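PDB 5ISU: Lmo0135 protein from Listeria monocytogenes EGD-e, which probably binds peptides outside the cell as the substrate-binding component of an ABC transporter. Local coordinates for residues Q45-E55 with T147-P155; P28-A36 with I165-P174. All coordinates share one frame; numbering follows the deposited sequence. Where two conformers were deposited one is given.

Contact 1 (Q45-E55 with T147-P155); sequences QQAVYAPLFWE and TIKTFFPIP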
loop_
_atom_site.group_PDB
_atom_site.type_symbol
_atom_site.label_atom_id
_atom_site.label_comp_id
_atom_site.label_asym_id
_atom_site.label_seq_id
_atom_site.Cartn_x
_atom_site.Cartn_y
_atom_site.Cartn_z
ATOM N N GLN A 45 3.576 -8.658 11.081
ATOM C CA GLN A 45 4.726 -7.825 11.452
ATOM C C GLN A 45 4.342 -6.599 12.289
ATOM O O GLN A 45 5.063 -6.215 13.205
ATOM C CB GLN A 45 5.448 -7.382 10.191
ATOM C CG GLN A 45 6.410 -6.228 10.385
ATOM C CD GLN A 45 7.091 -5.860 9.084
ATOM O OE1 GLN A 45 7.688 -6.711 8.446
ATOM N NE2 GLN A 45 7.005 -4.597 8.691
ATOM N N GLN A 46 3.201 -5.994 11.975
ATOM C CA GLN A 46 2.737 -4.805 12.694
ATOM C C GLN A 46 2.552 -5.101 14.181
ATOM O O GLN A 46 2.731 -4.231 15.021
ATOM C CB GLN A 46 1.411 -4.320 12.116
ATOM C CG GLN A 46 0.984 -2.948 12.591
ATOM C CD GLN A 46 1.893 -1.858 12.079
ATOM O OE1 GLN A 46 2.634 -2.053 11.114
ATOM N NE2 GLN A 46 1.817 -0.698 12.695
ATOM N N ALA A 47 2.203 -6.341 14.493
ATOM C CA ALA A 47 1.995 -6.739 15.873
ATOM C C ALA A 47 3.304 -7.115 16.568
ATOM O O ALA A 47 3.437 -6.922 17.750
ATOM C CB ALA A 47 1.030 -7.904 15.933
ATOM N N VAL A 48 4.277 -7.604 15.817
ATOM C CA VAL A 48 5.526 -8.099 16.394
ATOM C C VAL A 48 6.649 -7.077 16.431
ATOM O O VAL A 48 7.453 -7.096 17.363
ATOM C CB VAL A 48 5.970 -9.378 15.649
ATOM C CG1 VAL A 48 7.294 -9.910 16.179
ATOM C CG2 VAL A 48 4.869 -10.433 15.768
ATOM N N TYR A 49 6.699 -6.190 15.434
ATOM C CA TYR A 49 7.731 -5.162 15.347
ATOM C C TYR A 49 7.185 -3.739 15.398
ATOM O O TYR A 49 6.195 -3.429 14.763
ATOM C CB TYR A 49 8.483 -5.297 14.029
ATOM C CG TYR A 49 9.296 -6.562 13.862
ATOM C CD1 TYR A 49 8.707 -7.747 13.413
ATOM C CD2 TYR A 49 10.670 -6.561 14.101
ATOM C CE1 TYR A 49 9.463 -8.891 13.226
ATOM C CE2 TYR A 49 11.427 -7.702 13.926
ATOM C CZ TYR A 49 10.821 -8.854 13.482
ATOM O OH TYR A 49 11.575 -9.961 13.318
ATOM N N ALA A 50 7.887 -2.873 16.121
ATOM C CA ALA A 50 7.561 -1.470 16.205
ATOM C C ALA A 50 8.462 -0.669 15.219
ATOM O O ALA A 50 9.618 -1.042 14.993
ATOM C CB ALA A 50 7.770 -0.983 17.621
ATOM N N PRO A 51 7.926 0.419 14.619
ATOM C CA PRO A 51 8.724 1.274 13.730
ATOM C C PRO A 51 9.370 2.459 14.489
ATOM O O PRO A 51 9.095 2.659 15.671
ATOM C CB PRO A 51 7.671 1.799 12.767
ATOM C CG PRO A 51 6.474 1.998 13.662
ATOM C CD PRO A 51 6.507 0.844 14.637
ATOM N N LEU A 52 10.220 3.237 13.824
ATOM C CA LEU A 52 10.791 4.421 14.476
ATOM C C LEU A 52 9.667 5.441 14.674
ATOM O O LEU A 52 9.555 6.060 15.731
ATOM C CB LEU A 52 11.912 5.033 13.647
ATOM C CG LEU A 52 13.139 4.144 13.441
ATOM C CD1 LEU A 52 14.095 4.783 12.445
ATOM C CD2 LEU A 52 13.837 3.861 14.760
ATOM N N PHE A 53 8.849 5.600 13.634
ATOM C CA PHE A 53 7.711 6.512 13.635
ATOM C C PHE A 53 6.532 5.790 13.021
ATOM O O PHE A 53 6.721 4.891 12.200
ATOM C CB PHE A 53 8.013 7.748 12.803
ATOM C CG PHE A 53 9.171 8.552 13.315
ATOM C CD1 PHE A 53 10.459 8.242 12.932
ATOM C CD2 PHE A 53 8.963 9.617 14.182
ATOM C CE1 PHE A 53 11.534 8.988 13.396
ATOM C CE2 PHE A 53 10.020 10.362 14.657
ATOM C CZ PHE A 53 11.318 10.052 14.261
ATOM N N TRP A 54 5.321 6.171 13.420
ATOM C CA TRP A 54 4.130 5.570 12.855
ATOM C C TRP A 54 3.859 6.241 11.507
ATOM O O TRP A 54 3.710 7.438 11.440
ATOM C CB TRP A 54 2.921 5.745 13.783
ATOM C CG TRP A 54 3.060 5.139 15.144
ATOM C CD1 TRP A 54 3.179 5.804 16.319
ATOM C CD2 TRP A 54 3.102 3.742 15.469
ATOM N NE1 TRP A 54 3.268 4.920 17.363
ATOM C CE2 TRP A 54 3.230 3.645 16.867
ATOM C CE3 TRP A 54 3.034 2.574 14.717
ATOM C CZ2 TRP A 54 3.291 2.419 17.531
ATOM C CZ3 TRP A 54 3.100 1.338 15.377
ATOM C CH2 TRP A 54 3.239 1.273 16.761
ATOM N N GLU A 55 3.811 5.444 10.446
ATOM C CA GLU A 55 3.594 5.921 9.074
ATOM C C GLU A 55 2.306 6.709 8.866
ATOM O O GLU A 55 2.324 7.778 8.270
ATOM C CB GLU A 55 3.606 4.712 8.101
ATOM C CG GLU A 55 3.192 5.026 6.660
ATOM C CD GLU A 55 3.351 3.848 5.701
ATOM O OE1 GLU A 55 3.592 2.721 6.167
ATOM O OE2 GLU A 55 3.222 4.057 4.467
ATOM N N THR A 147 11.111 7.513 4.105
ATOM C CA THR A 147 11.803 6.250 4.334
ATOM C C THR A 147 12.083 6.082 5.845
ATOM O O THR A 147 11.933 4.995 6.388
ATOM C CB THR A 147 13.121 6.200 3.534
ATOM O OG1 THR A 147 12.840 6.378 2.142
ATOM C CG2 THR A 147 13.805 4.896 3.728
ATOM N N ILE A 148 12.481 7.156 6.521
ATOM C CA ILE A 148 12.701 7.094 7.967
ATOM C C ILE A 148 11.383 6.803 8.716
ATOM O O ILE A 148 11.389 6.090 9.714
ATOM C CB ILE A 148 13.341 8.397 8.509
ATOM C CG1 ILE A 148 14.791 8.503 8.044
ATOM C CG2 ILE A 148 13.335 8.436 10.034
ATOM C CD1 ILE A 148 15.451 9.810 8.439
ATOM N N LYS A 149 10.274 7.367 8.227
ATOM C CA LYS A 149 8.940 7.180 8.835
ATOM C C LYS A 149 8.273 5.828 8.548
ATOM O O LYS A 149 7.184 5.584 9.048
ATOM C CB LYS A 149 7.971 8.260 8.361
ATOM C CG LYS A 149 8.395 9.685 8.593
ATOM C CD LYS A 149 8.459 10.075 10.041
ATOM C CE LYS A 149 8.607 11.584 10.128
ATOM N NZ LYS A 149 8.637 12.029 11.541
ATOM N N THR A 150 8.891 4.989 7.718
ATOM C CA THR A 150 8.369 3.649 7.387
ATOM C C THR A 150 9.428 2.577 7.713
ATOM O O THR A 150 9.448 1.507 7.105
ATOM C CB THR A 150 7.956 3.554 5.883
ATOM O OG1 THR A 150 9.079 3.873 5.031
ATOM C CG2 THR A 150 6.800 4.509 5.562
ATOM N N PHE A 151 10.241 2.846 8.739
ATOM C CA PHE A 151 11.362 2.009 9.113
ATOM C C PHE A 151 11.184 1.216 10.422
ATOM O O PHE A 151 10.968 1.804 11.502
ATOM C CB PHE A 151 12.587 2.917 9.254
ATOM C CG PHE A 151 13.880 2.178 9.334
ATOM C CD1 PHE A 151 14.568 1.864 8.181
ATOM C CD2 PHE A 151 14.412 1.801 10.548
ATOM C CE1 PHE A 151 15.764 1.169 8.230
ATOM C CE2 PHE A 151 15.610 1.117 10.610
ATOM C CZ PHE A 151 16.292 0.806 9.441
ATOM N N PHE A 152 11.334 -0.107 10.314
ATOM C CA PHE A 152 11.241 -1.039 11.453
ATOM C C PHE A 152 12.628 -1.648 11.673
ATOM O O PHE A 152 13.122 -2.344 10.797
ATOM C CB PHE A 152 10.253 -2.187 11.159
ATOM C CG PHE A 152 8.817 -1.756 10.978
ATOM C CD1 PHE A 152 8.386 -1.200 9.786
ATOM C CD2 PHE A 152 7.875 -1.974 11.987
ATOM C CE1 PHE A 152 7.048 -0.829 9.612
ATOM C CE2 PHE A 152 6.547 -1.600 11.830
ATOM C CZ PHE A 152 6.131 -1.029 10.635
ATOM N N PRO A 153 13.270 -1.383 12.825
ATOM C CA PRO A 153 14.574 -1.994 13.004
ATOM C C PRO A 153 14.517 -3.482 13.344
ATOM O O PRO A 153 13.482 -3.987 13.834
ATOM C CB PRO A 153 15.179 -1.209 14.177
ATOM C CG PRO A 153 14.033 -0.634 14.897
ATOM C CD PRO A 153 12.984 -0.376 13.859
ATOM N N ILE A 154 15.611 -4.179 13.023
ATOM C CA ILE A 154 15.764 -5.602 13.379
ATOM C C ILE A 154 16.891 -5.708 14.423
ATOM O O ILE A 154 17.646 -4.769 14.607
ATOM C CB ILE A 154 15.940 -6.530 12.150
ATOM C CG1 ILE A 154 17.212 -6.222 11.347
ATOM C CG2 ILE A 154 14.723 -6.404 11.249
ATOM C CD1 ILE A 154 17.439 -7.182 10.190
ATOM N N PRO A 155 16.945 -6.814 15.170
ATOM C CA PRO A 155 17.968 -6.884 16.219
ATOM C C PRO A 155 19.357 -7.350 15.748
ATOM O O PRO A 155 19.485 -8.382 15.093
ATOM C CB PRO A 155 17.362 -7.849 17.229
ATOM C CG PRO A 155 16.380 -8.659 16.473
ATOM C CD PRO A 155 15.909 -7.851 15.318
HETATM O O HOH W 1 11.439 -3.205 15.520
HETATM O O HOH W 2 9.445 4.436 11.039
#
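The ring of Phe-152 is gripped between two side chains of 45-55: Pro-51 lays CB over the centre of one face, 3.8 Å from the ring centroid in a CH-pi contact, and the amide NE2 of Gln-45 sits over the opposite face, 3.8 Å from Phe-152 CD1. The Gln-45 amide is tilted 57° against the ring. At the rim, near the ring plane, comes the backbone oxygen of Tyr-49, while Gln-46, whose NE2 is bonded to Arg-493 O, brings OE1 near Phe-152 CZ, its amide plane almost perpendicular to the ring. The second ring, Phe-53, carries the ammonium of Lys-149 over one face, NZ 3.9 Å from the ring centroid in a cation-pi contact; the bend at chi2 (-67°) lets CD run over Phe-53 CB on the way. In this family 5 solute-binding protein the contact joins the segment that leaves helix 39-48 to the one that leaves helix 144-148, beside helix 93-104 and strand 63-68. One direct backbone hydrogen bond links the two, Leu-52 N to Phe-151 O at 2.8 Å. Two waters supplement it: water 1 donates to both Ala-50 O and Pro-153 O, and water 2 accepts from Phe-53 N and Phe-151 N. Next to the direct bond, Leu-52 CD1 lies 3.5 Å from Phe-151 CD2, the two side chains alongside each other. Glu-55, at the exposed end, rests its carboxylate carbon on Thr-150 CG2.

Contact 2 (P28-A36 with I165-P174); sequences PEVINPNYA and IEKSDKNKNP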
loop_
_atom_site.group_PDB
_atom_site.type_symbol
_atom_site.label_atom_id
_atom_site.label_comp_id
_atom_site.label_asym_id
_atom_site.label_seq_id
_atom_site.Cartn_x
_atom_site.Cartn_y
_atom_site.Cartn_z
ATOM N N PRO A 28 1.609 -16.495 6.168
ATOM C CA PRO A 28 2.579 -15.437 6.025
ATOM C C PRO A 28 3.825 -15.975 5.318
ATOM O O PRO A 28 3.968 -17.184 5.157
ATOM C CB PRO A 28 2.905 -15.079 7.468
ATOM C CG PRO A 28 2.774 -16.378 8.193
ATOM C CD PRO A 28 1.686 -17.142 7.492
ATOM N N GLU A 29 4.690 -15.068 4.871
ATOM C CA GLU A 29 5.965 -15.449 4.251
ATOM C C GLU A 29 7.026 -15.200 5.339
ATOM O O GLU A 29 6.783 -15.534 6.492
ATOM C CB GLU A 29 6.194 -14.680 2.942
ATOM C CG GLU A 29 5.118 -14.958 1.893
ATOM C CD GLU A 29 5.307 -14.165 0.604
ATOM O OE1 GLU A 29 6.461 -13.823 0.254
ATOM O OE2 GLU A 29 4.293 -13.898 -0.080
ATOM N N VAL A 30 8.166 -14.600 5.016
ATOM C CA VAL A 30 9.192 -14.372 6.030
ATOM C C VAL A 30 8.845 -13.154 6.912
ATOM O O VAL A 30 8.802 -12.022 6.430
ATOM C CB VAL A 30 10.562 -14.175 5.363
ATOM C CG1 VAL A 30 11.651 -14.016 6.412
ATOM C CG2 VAL A 30 10.872 -15.359 4.450
ATOM N N ILE A 31 8.619 -13.385 8.207
ATOM C CA ILE A 31 8.270 -12.299 9.139
ATOM C C ILE A 31 9.538 -11.539 9.569
ATOM O O ILE A 31 10.106 -11.765 10.651
ATOM C CB ILE A 31 7.487 -12.827 10.360
ATOM C CG1 ILE A 31 6.342 -13.741 9.878
ATOM C CG2 ILE A 31 6.953 -11.653 11.183
ATOM C CD1 ILE A 31 5.548 -14.403 10.980
ATOM N N ASN A 32 9.957 -10.628 8.695
ATOM C CA ASN A 32 11.170 -9.833 8.879
ATOM C C ASN A 32 10.966 -8.557 8.053
ATOM O O ASN A 32 10.790 -8.632 6.834
ATOM C CB ASN A 32 12.393 -10.641 8.404
ATOM C CG ASN A 32 13.725 -9.955 8.712
ATOM O OD1 ASN A 32 13.935 -8.782 8.402
ATOM N ND2 ASN A 32 14.634 -10.700 9.304
ATOM N N PRO A 33 10.990 -7.386 8.709
ATOM C CA PRO A 33 10.722 -6.115 8.020
ATOM C C PRO A 33 11.650 -5.746 6.879
ATOM O O PRO A 33 11.318 -4.858 6.098
ATOM C CB PRO A 33 10.810 -5.082 9.140
ATOM C CG PRO A 33 11.626 -5.711 10.185
ATOM C CD PRO A 33 11.299 -7.167 10.137
ATOM N N ASN A 34 12.815 -6.373 6.804
ATOM C CA ASN A 34 13.720 -6.125 5.674
ATOM C C ASN A 34 13.171 -6.758 4.381
ATOM O O ASN A 34 13.616 -6.413 3.305
ATOM C CB ASN A 34 15.137 -6.688 5.949
ATOM C CG ASN A 34 15.949 -5.838 6.913
ATOM O OD1 ASN A 34 15.440 -4.930 7.546
ATOM N ND2 ASN A 34 17.236 -6.135 7.012
ATOM N N TYR A 35 12.203 -7.671 4.495
ATOM C CA TYR A 35 11.660 -8.365 3.318
ATOM C C TYR A 35 10.133 -8.368 3.211
ATOM O O TYR A 35 9.606 -8.530 2.117
ATOM C CB TYR A 35 12.183 -9.814 3.304
ATOM C CG TYR A 35 13.697 -9.869 3.389
ATOM C CD1 TYR A 35 14.482 -9.716 2.250
ATOM C CD2 TYR A 35 14.340 -10.020 4.619
ATOM C CE1 TYR A 35 15.861 -9.728 2.333
ATOM C CE2 TYR A 35 15.713 -10.037 4.712
ATOM C CZ TYR A 35 16.473 -9.879 3.569
ATOM O OH TYR A 35 17.843 -9.896 3.659
ATOM N N ALA A 36 9.417 -8.171 4.323
ATOM C CA ALA A 36 7.947 -8.245 4.284
ATOM C C ALA A 36 7.307 -7.319 3.250
ATOM O O ALA A 36 7.568 -6.131 3.260
ATOM C CB ALA A 36 7.360 -7.966 5.662
ATOM N N ILE A 165 19.868 -13.525 5.527
ATOM C CA ILE A 165 18.861 -13.161 6.499
ATOM C C ILE A 165 17.471 -13.635 6.104
ATOM O O ILE A 165 16.743 -14.137 6.959
ATOM C CB ILE A 165 18.860 -11.640 6.777
ATOM C CG1 ILE A 165 20.225 -11.214 7.331
ATOM C CG2 ILE A 165 17.772 -11.278 7.782
ATOM C CD1 ILE A 165 20.398 -9.722 7.509
ATOM N N GLU A 166 17.118 -13.515 4.828
ATOM C CA GLU A 166 15.783 -13.908 4.370
ATOM C C GLU A 166 15.461 -15.407 4.604
ATOM O O GLU A 166 14.317 -15.749 4.883
ATOM C CB GLU A 166 15.575 -13.524 2.890
ATOM C CG GLU A 166 14.138 -13.694 2.377
ATOM C CD GLU A 166 13.951 -13.304 0.906
ATOM O OE1 GLU A 166 14.874 -13.540 0.091
ATOM O OE2 GLU A 166 12.854 -12.795 0.549
ATOM N N LYS A 167 16.462 -16.281 4.508
ATOM C CA LYS A 167 16.256 -17.734 4.671
ATOM C C LYS A 167 16.572 -18.266 6.069
ATOM O O LYS A 167 16.236 -19.403 6.372
ATOM C CB LYS A 167 17.055 -18.531 3.611
ATOM C CG LYS A 167 16.396 -18.639 2.233
ATOM C CD LYS A 167 16.002 -17.280 1.660
ATOM C CE LYS A 167 15.454 -17.354 0.240
ATOM N NZ LYS A 167 16.484 -17.775 -0.742
ATOM N N SER A 168 17.211 -17.453 6.908
ATOM C CA SER A 168 17.586 -17.860 8.275
ATOM C C SER A 168 16.429 -18.440 9.096
ATOM O O SER A 168 15.332 -17.875 9.127
ATOM C CB SER A 168 18.184 -16.670 9.037
ATOM O OG SER A 168 18.496 -17.005 10.381
ATOM N N ASP A 169 16.702 -19.558 9.770
ATOM C CA ASP A 169 15.709 -20.223 10.624
ATOM C C ASP A 169 15.380 -19.368 11.857
ATOM O O ASP A 169 14.395 -19.621 12.556
ATOM C CB ASP A 169 16.092 -21.699 10.955
ATOM C CG ASP A 169 17.461 -21.856 11.638
ATOM O OD1 ASP A 169 17.996 -20.880 12.202
ATOM O OD2 ASP A 169 17.995 -22.997 11.629
ATOM N N LYS A 170 16.178 -18.328 12.097
ATOM C CA LYS A 170 15.865 -17.380 13.176
ATOM C C LYS A 170 14.549 -16.622 12.898
ATOM O O LYS A 170 13.930 -16.084 13.831
ATOM C CB LYS A 170 17.022 -16.409 13.394
ATOM C CG LYS A 170 18.229 -17.069 14.037
ATOM C CD LYS A 170 19.406 -16.121 14.152
ATOM C CE LYS A 170 20.600 -16.810 14.794
ATOM N NZ LYS A 170 21.756 -15.886 14.945
ATOM N N ASN A 171 14.131 -16.568 11.625
ATOM C CA ASN A 171 12.860 -15.921 11.251
ATOM C C ASN A 171 11.680 -16.795 11.642
ATOM O O ASN A 171 10.547 -16.329 11.594
ATOM C CB ASN A 171 12.784 -15.619 9.756
ATOM C CG ASN A 171 13.773 -14.562 9.329
ATOM O OD1 ASN A 171 13.767 -13.446 9.847
ATOM N ND2 ASN A 171 14.611 -14.896 8.360
ATOM N N LYS A 172 11.950 -18.066 11.974
ATOM C CA LYS A 172 10.899 -18.969 12.461
ATOM C C LYS A 172 10.419 -18.557 13.864
ATOM O O LYS A 172 9.288 -18.868 14.228
ATOM C CB LYS A 172 11.344 -20.436 12.459
ATOM C CG LYS A 172 11.468 -21.059 11.070
ATOM C CD LYS A 172 12.265 -22.361 11.129
ATOM C CE LYS A 172 12.360 -23.084 9.792
ATOM N NZ LYS A 172 11.063 -23.707 9.408
ATOM N N ASN A 173 11.263 -17.892 14.643
ATOM C CA ASN A 173 10.846 -17.427 15.968
ATOM C C ASN A 173 11.287 -15.963 16.108
ATOM O O ASN A 173 12.192 -15.644 16.877
ATOM C CB ASN A 173 11.393 -18.346 17.058
ATOM C CG ASN A 173 11.006 -19.807 16.828
ATOM O OD1 ASN A 173 10.053 -20.307 17.421
ATOM N ND2 ASN A 173 11.710 -20.477 15.922
ATOM N N PRO A 174 10.625 -15.063 15.349
ATOM C CA PRO A 174 10.984 -13.641 15.294
ATOM C C PRO A 174 10.991 -12.868 16.621
ATOM O O PRO A 174 10.021 -12.891 17.377
ATOM C CB PRO A 174 9.960 -13.054 14.318
ATOM C CG PRO A 174 8.806 -13.987 14.351
ATOM C CD PRO A 174 9.342 -15.341 14.664
#
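Tyr-35 and Glu-166 meet face-on: Glu-166 CB stands over the centre of the tyrosine ring, 3.7 Å from the centroid, a CH-pi contact. With CG anti to the backbone N (chi1 -171°), the glutamate chain runs extended across the ring, and its carboxylate stacks at 23° to the ring plane. Ile-165 CG2 approaches the ring edge, near its plane, 3.9 Å from Tyr-35 CE2; the hydroxyl beyond is bonded to Gln-108 O. The tight part lies next to this, where Asn-32 ND2 donates to Asn-171 OD1 at 2.9 Å, nearly straight at 171°, in the plane of the donor amide and on a lone pair of the acceptor. Val-30 CG1 packs 3.6 Å from Asn-171 CG, beside that bond. By contrast, Ile-31 and Pro-174, though buried, meet more loosely, Ile-31 CG2 to Pro-174 CG 4.3 Å; the solvent side is that of Lys-167, Asp-169 and Lys-170. The contact joins the loop between strand 19-24 and helix 39-48 to the one leading into strand 180-186. Each asparagine also works within its own loop: Asn-32 OD1 closes an Asx turn on Asn-34 N, and Asn-171 ND2 donates to Ile-165 O at 2.7 Å. Because each amide uses both its oxygen and its nitrogen, the flips of both are fixed, and one side-chain bond joins two loops that the same asparagines help to shape.

Overall arrangement
Both contacts are largely buried, but contact 1 lies deeper, its centre about 15 Å from the centre of the chain against about 20 Å for contact 2, and buries 772 Å² against 452 Å². Contact 2 is nearer the surface, beside the exposed lysines of 165-174. Both involve the ends of helix 39-48, contact 2 through the loop before it and contact 1 through its last turn and what follows; they touch where Gln-45 meets Ala-36 and Pro-33, and where Ile-154 packs on Pro-33 and Asn-34. Contact 1 relies on aromatic faces, a backbone bond and bridging waters, whereas contact 2 depends on one amide-to-amide hydrogen bond and a CH-pi contact.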